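Local coordinates for protein DNA ligase (Aquifex aeolicus, PDB 3QWU) that probably joins nucleic acid ends as an ATP-dependent ligase, and binds adenosine and a calcium ion, at residues 241-244 and 245-248; 249-252 and 253-256. All coordinates share one frame; numbering follows the deposited sequence.

In the fold
Contacts 1 and 2 follow one another in the loop that carries the chain from helix 233-242 to helix 254-269, within the region assigned to the C-terminal family of Pab1020-like ligases. Contact 1 forms where the first helix ends, contact 2 where the second begins, and their centres lie about 11 Å apart. They meet by packing between N243 ND2 and Y254 OH, at 3.7 Å. Both border the calcium site formed by D82, E143 and D239: the side chain of N243 is about 7 Å, and that of Y254 about 8 Å, from the ion. The adenosine is farther, about 13 Å from the side chain of Y254. Both contacts also reach the second subunit.

Contact 1: 241-244 and 245-248; sequences KTNA and KNML
N243 and A244 hold N246 and M247 through two overlapping type I turns, which take the chain out of helix 233-242. In the second turn M247 N donates to A244 O over 3.1 Å, with an N-H...O angle of 145°; the donor stands above the carbonyl plane, 60° out of it. The turn before it is closed by N246 N and N243 O, although the position of this nitrogen in the model is less certain.

The two asparagines lie alongside each other and point the same way, their amide planes only 14° apart. N243 OD1 is 3.5 Å from N246 CB and about as far from N246 OD1, a meeting of two acceptors that is packing and not bonding. The N243 amide has a bond of its own, since its ND2 donates to the backbone O of D239, a calcium ligand one turn back in the helix. M247 runs back over A244, with CG 3.6 Å from A244 O; SD is anti to CA, and this extended course brings CE to 4.1 Å from A244 CA. Beyond it, M247 packs on L289, on M355 and on T256 of the second subunit, so the turn sits close to the dimer contact.

On the K245 side, the side chain leads away to helix 276-299 and the residues after it, where NZ donates to Y303 O. T242 O accepts from K304 NZ. A water joins helix end to turn, accepting from K245 N at 2.8 Å and donating weakly to T242 O at 3.1 Å.

Contact 2: 249-252 and 253-256; sequences QLPP and EYYT
A beta turn of P251-P252-E253-Y254 leads into helix 254-269, closed by a weak but fairly straight bond from Y254 N to P251 O (3.4 Å, N-H...O 160°). E253 takes the N-cap position, and Y254 is the first helical residue. L250 then reaches forward past the turn to both tyrosines. Its CG is anti to the carbonyl carbon (chi1 -78°), and its two methyls divide the work: CD2 makes an off-centre CH-pi contact with the Y254 ring, 4.2 Å from the centroid, while CD1 goes to Y255. The leucine crosses each tyrosine at about a right angle. P251 adds its CD, 3.5 Å from Y254 CD1, with CG beside it. Farther out, R258 makes a cation-pi contact with Y254. Y255 meets Y255 of the second subunit, and L250 packs on T256 of that same subunit, so this helix start is part of the dimer interface. Were Y254 replaced by an alanine, L250 CD2 and the P251 ring would probably be left facing a gap, and R258 would lose its aromatic partner. Against Y255, L250 CD1 rests 3.8 Å from CE1 and 3.7 Å from OH.

Contact 1: 241-244 and 245-248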
ATOM      1  N   LYS A 241     -12.185  -2.424  -4.692  1.00 33.42           N
ATOM      2  CA  LYS A 241     -12.577  -2.120  -6.079  1.00 34.62           C
ATOM      3  C   LYS A 241     -12.965  -0.690  -6.346  1.00 35.20           C
ATOM      4  O   LYS A 241     -12.509  -0.096  -7.337  1.00 35.32           O
ATOM      5  CB  LYS A 241     -13.741  -3.010  -6.504  1.00 35.37           C
ATOM      6  CG  LYS A 241     -14.476  -2.602  -7.805  1.00 40.91           C
ATOM      7  CD  LYS A 241     -14.260  -3.544  -8.967  1.00 45.58           C
ATOM      8  CE  LYS A 241     -15.063  -3.142 -10.218  1.00 48.51           C
ATOM      9  NZ  LYS A 241     -15.781  -4.364 -10.827  1.00 54.66           N
ATOM     10  N   THR A 242     -13.831  -0.121  -5.510  1.00 35.41           N
ATOM     11  CA  THR A 242     -14.294   1.222  -5.786  1.00 36.17           C
ATOM     12  C   THR A 242     -13.236   2.228  -5.455  1.00 37.02           C
ATOM     13  O   THR A 242     -13.389   3.353  -5.796  1.00 38.20           O
ATOM     14  CB  THR A 242     -15.554   1.584  -4.995  1.00 35.84           C
ATOM     15  OG1 THR A 242     -15.239   1.449  -3.638  1.00 34.25           O
ATOM     16  CG2 THR A 242     -16.729   0.623  -5.336  1.00 34.53           C
ATOM     17  N   ASN A 243     -12.160   1.841  -4.790  1.00 38.84           N
ATOM     18  CA  ASN A 243     -11.070   2.778  -4.516  1.00 40.10           C
ATOM     19  C   ASN A 243      -9.901   2.718  -5.496  1.00 40.30           C
ATOM     20  O   ASN A 243      -8.836   3.285  -5.234  1.00 39.61           O
ATOM     21  CB  ASN A 243     -10.549   2.545  -3.116  1.00 40.53           C
ATOM     22  CG  ASN A 243     -11.151   3.493  -2.162  1.00 45.97           C
ATOM     23  OD1 ASN A 243     -10.530   4.534  -1.836  1.00 51.19           O
ATOM     24  ND2 ASN A 243     -12.415   3.220  -1.753  1.00 49.16           N
ATOM     25  N   ALA A 244     -10.074   1.993  -6.597  1.00 40.27           N
ATOM     26  CA  ALA A 244      -9.006   1.877  -7.598  1.00 41.06           C
ATOM     27  C   ALA A 244      -8.520   3.255  -8.079  1.00 41.75           C
ATOM     28  O   ALA A 244      -7.340   3.486  -8.129  1.00 42.11           O
ATOM     29  CB  ALA A 244      -9.471   1.052  -8.787  1.00 40.37           C
ATOM     30  N   LYS A 245      -9.440   4.144  -8.461  1.00 41.73           N
ATOM     31  CA  LYS A 245      -9.084   5.435  -9.071  1.00 43.05           C
ATOM     32  C   LYS A 245      -8.326   6.321  -8.087  1.00 44.81           C
ATOM     33  O   LYS A 245      -7.634   7.279  -8.456  1.00 43.95           O
ATOM     34  CB  LYS A 245     -10.338   6.125  -9.591  1.00 42.25           C
ATOM     35  CG  LYS A 245     -10.895   5.414 -10.816  1.00 41.72           C
ATOM     36  CD  LYS A 245     -12.265   5.899 -11.228  1.00 42.03           C
ATOM     37  CE  LYS A 245     -12.763   5.298 -12.544  1.00 40.48           C
ATOM     38  NZ  LYS A 245     -14.016   5.974 -12.976  1.00 40.95           N
ATOM     39  N   ASN A 246      -8.384   5.870  -6.840  1.00 46.28           N
ATOM     40  CA  ASN A 246      -8.021   6.597  -5.653  1.00 48.14           C
ATOM     41  C   ASN A 246      -6.719   6.126  -5.128  1.00 48.53           C
ATOM     42  O   ASN A 246      -6.308   6.561  -4.074  1.00 48.41           O
ATOM     43  CB  ASN A 246      -9.084   6.250  -4.584  1.00 48.52           C
ATOM     44  CG  ASN A 246      -9.522   7.423  -3.815  1.00 52.21           C
ATOM     45  OD1 ASN A 246     -10.732   7.558  -3.551  1.00 57.46           O
ATOM     46  ND2 ASN A 246      -8.572   8.328  -3.476  1.00 52.67           N
ATOM     47  N   MET A 247      -6.079   5.205  -5.845  1.00 50.23           N
ATOM     48  CA  MET A 247      -4.924   4.456  -5.311  1.00 51.81           C
ATOM     49  C   MET A 247      -3.670   5.246  -5.007  1.00 53.76           C
ATOM     50  O   MET A 247      -2.811   4.720  -4.327  1.00 53.86           O
ATOM     51  CB  MET A 247      -4.514   3.310  -6.233  1.00 52.04           C
ATOM     52  CG  MET A 247      -5.003   1.991  -5.785  1.00 53.87           C
ATOM     53  SD  MET A 247      -4.467   0.685  -6.898  1.00 59.73           S
ATOM     54  CE  MET A 247      -5.849  -0.458  -6.579  1.00 51.23           C
ATOM     55  N   LEU A 248      -3.511   6.448  -5.544  1.00 55.49           N
ATOM     56  CA  LEU A 248      -2.266   7.170  -5.303  1.00 58.23           C
ATOM     57  C   LEU A 248      -2.381   7.884  -3.952  1.00 60.24           C
ATOM     58  O   LEU A 248      -1.387   8.113  -3.279  1.00 61.02           O
ATOM     59  CB  LEU A 248      -1.931   8.108  -6.474  1.00 58.82           C
ATOM     60  CG  LEU A 248      -1.731   7.426  -7.853  1.00 57.98           C
ATOM     61  CD1 LEU A 248      -1.404   8.440  -8.939  1.00 57.00           C
ATOM     62  CD2 LEU A 248      -0.648   6.347  -7.812  1.00 57.29           C
TER
HETATM   63  O   HOH W   1     -12.143   3.476  -8.635  1.00 45.66           O

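Contact 2: 249-252 and 253-256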
ATOM      1  N   GLN A 249      -3.616   8.120  -3.524  1.00 61.68           N
ATOM      2  CA  GLN A 249      -3.911   8.713  -2.222  1.00 63.75           C
ATOM      3  C   GLN A 249      -4.105   7.646  -1.112  1.00 64.42           C
ATOM      4  O   GLN A 249      -5.043   7.758  -0.332  1.00 64.63           O
ATOM      5  CB  GLN A 249      -5.210   9.577  -2.315  1.00 63.62           C
ATOM      6  CG  GLN A 249      -5.569  10.188  -3.701  1.00 64.92           C
ATOM      7  CD  GLN A 249      -4.571  11.253  -4.222  1.00 69.13           C
ATOM      8  OE1 GLN A 249      -3.869  11.028  -5.216  1.00 70.40           O
ATOM      9  NE2 GLN A 249      -4.540  12.420  -3.573  1.00 70.91           N
ATOM     10  N   LEU A 250      -3.240   6.628  -1.031  1.00 65.89           N
ATOM     11  CA  LEU A 250      -3.446   5.495  -0.107  1.00 66.43           C
ATOM     12  C   LEU A 250      -2.676   5.573   1.190  1.00 68.27           C
ATOM     13  O   LEU A 250      -1.453   5.596   1.170  1.00 69.96           O
ATOM     14  CB  LEU A 250      -3.003   4.178  -0.743  1.00 66.56           C
ATOM     15  CG  LEU A 250      -3.873   3.453  -1.769  1.00 66.38           C
ATOM     16  CD1 LEU A 250      -3.119   2.188  -2.236  1.00 66.74           C
ATOM     17  CD2 LEU A 250      -5.281   3.129  -1.260  1.00 65.12           C
ATOM     18  N   PRO A 251      -3.369   5.476   2.332  1.00 69.57           N
ATOM     19  CA  PRO A 251      -2.627   5.567   3.579  1.00 71.02           C
ATOM     20  C   PRO A 251      -1.616   4.419   3.754  1.00 72.04           C
ATOM     21  O   PRO A 251      -1.687   3.412   3.011  1.00 71.82           O
ATOM     22  CB  PRO A 251      -3.730   5.475   4.638  1.00 70.58           C
ATOM     23  CG  PRO A 251      -4.730   4.566   4.034  1.00 69.36           C
ATOM     24  CD  PRO A 251      -4.728   4.943   2.553  1.00 69.05           C
ATOM     25  N   PRO A 252      -0.695   4.555   4.744  1.00 73.70           N
ATOM     26  CA  PRO A 252       0.377   3.569   4.993  1.00 74.37           C
ATOM     27  C   PRO A 252      -0.056   2.193   5.486  1.00 73.88           C
ATOM     28  O   PRO A 252       0.772   1.478   6.020  1.00 74.95           O
ATOM     29  CB  PRO A 252       1.256   4.246   6.063  1.00 75.73           C
ATOM     30  CG  PRO A 252       0.913   5.730   5.974  1.00 76.14           C
ATOM     31  CD  PRO A 252      -0.530   5.763   5.589  1.00 74.51           C
ATOM     32  N   GLU A 253      -1.318   1.813   5.330  1.00 72.92           N
ATOM     33  CA  GLU A 253      -1.705   0.417   5.545  1.00 72.07           C
ATOM     34  C   GLU A 253      -3.026   0.058   4.887  1.00 69.80           C
ATOM     35  O   GLU A 253      -3.759  -0.700   5.470  1.00 69.96           O
ATOM     36  CB  GLU A 253      -1.851   0.090   7.054  1.00 72.99           C
ATOM     37  CG  GLU A 253      -0.645   0.303   7.986  1.00 76.11           C
ATOM     38  CD  GLU A 253      -0.873  -0.258   9.408  1.00 79.44           C
ATOM     39  OE1 GLU A 253      -1.942  -0.891   9.654  1.00 81.61           O
ATOM     40  OE2 GLU A 253       0.022  -0.071  10.274  1.00 79.46           O
ATOM     41  N   TYR A 254      -3.386   0.572   3.717  1.00 68.27           N
ATOM     42  CA  TYR A 254      -4.604   0.018   3.070  1.00 66.59           C
ATOM     43  C   TYR A 254      -4.352  -1.495   2.736  1.00 65.63           C
ATOM     44  O   TYR A 254      -5.265  -2.311   2.868  1.00 65.66           O
ATOM     45  CB  TYR A 254      -5.037   0.828   1.820  1.00 66.30           C
ATOM     46  CG  TYR A 254      -6.515   1.239   1.746  1.00 65.37           C
ATOM     47  CD1 TYR A 254      -7.040   2.267   2.554  1.00 66.11           C
ATOM     48  CD2 TYR A 254      -7.381   0.639   0.832  1.00 67.07           C
ATOM     49  CE1 TYR A 254      -8.434   2.672   2.470  1.00 65.62           C
ATOM     50  CE2 TYR A 254      -8.757   1.011   0.745  1.00 66.48           C
ATOM     51  CZ  TYR A 254      -9.284   2.026   1.562  1.00 66.44           C
ATOM     52  OH  TYR A 254     -10.642   2.354   1.433  1.00 62.99           O
ATOM     53  N   TYR A 255      -3.109  -1.870   2.369  1.00 64.30           N
ATOM     54  CA  TYR A 255      -2.839  -3.242   1.908  1.00 62.51           C
ATOM     55  C   TYR A 255      -2.929  -4.171   3.056  1.00 61.00           C
ATOM     56  O   TYR A 255      -3.869  -4.968   3.152  1.00 60.72           O
ATOM     57  CB  TYR A 255      -1.456  -3.419   1.197  1.00 62.94           C
ATOM     58  CG  TYR A 255      -1.500  -2.802  -0.148  1.00 62.24           C
ATOM     59  CD1 TYR A 255      -0.932  -1.554  -0.368  1.00 61.51           C
ATOM     60  CD2 TYR A 255      -2.192  -3.421  -1.191  1.00 61.97           C
ATOM     61  CE1 TYR A 255      -1.039  -0.941  -1.575  1.00 61.75           C
ATOM     62  CE2 TYR A 255      -2.288  -2.826  -2.422  1.00 62.31           C
ATOM     63  CZ  TYR A 255      -1.704  -1.571  -2.605  1.00 63.20           C
ATOM     64  OH  TYR A 255      -1.794  -0.923  -3.808  1.00 64.04           O
ATOM     65  N   THR A 256      -1.933  -4.071   3.923  1.00 59.11           N
ATOM     66  CA  THR A 256      -1.873  -4.909   5.083  1.00 58.40           C
ATOM     67  C   THR A 256      -3.265  -5.036   5.815  1.00 56.09           C
ATOM     68  O   THR A 256      -3.575  -6.079   6.421  1.00 55.19           O
ATOM     69  CB  THR A 256      -0.716  -4.430   6.022  1.00 59.89           C
ATOM     70  OG1 THR A 256      -0.939  -4.885   7.366  1.00 62.88           O
ATOM     71  CG2 THR A 256      -0.549  -2.881   6.012  1.00 61.30           C
TER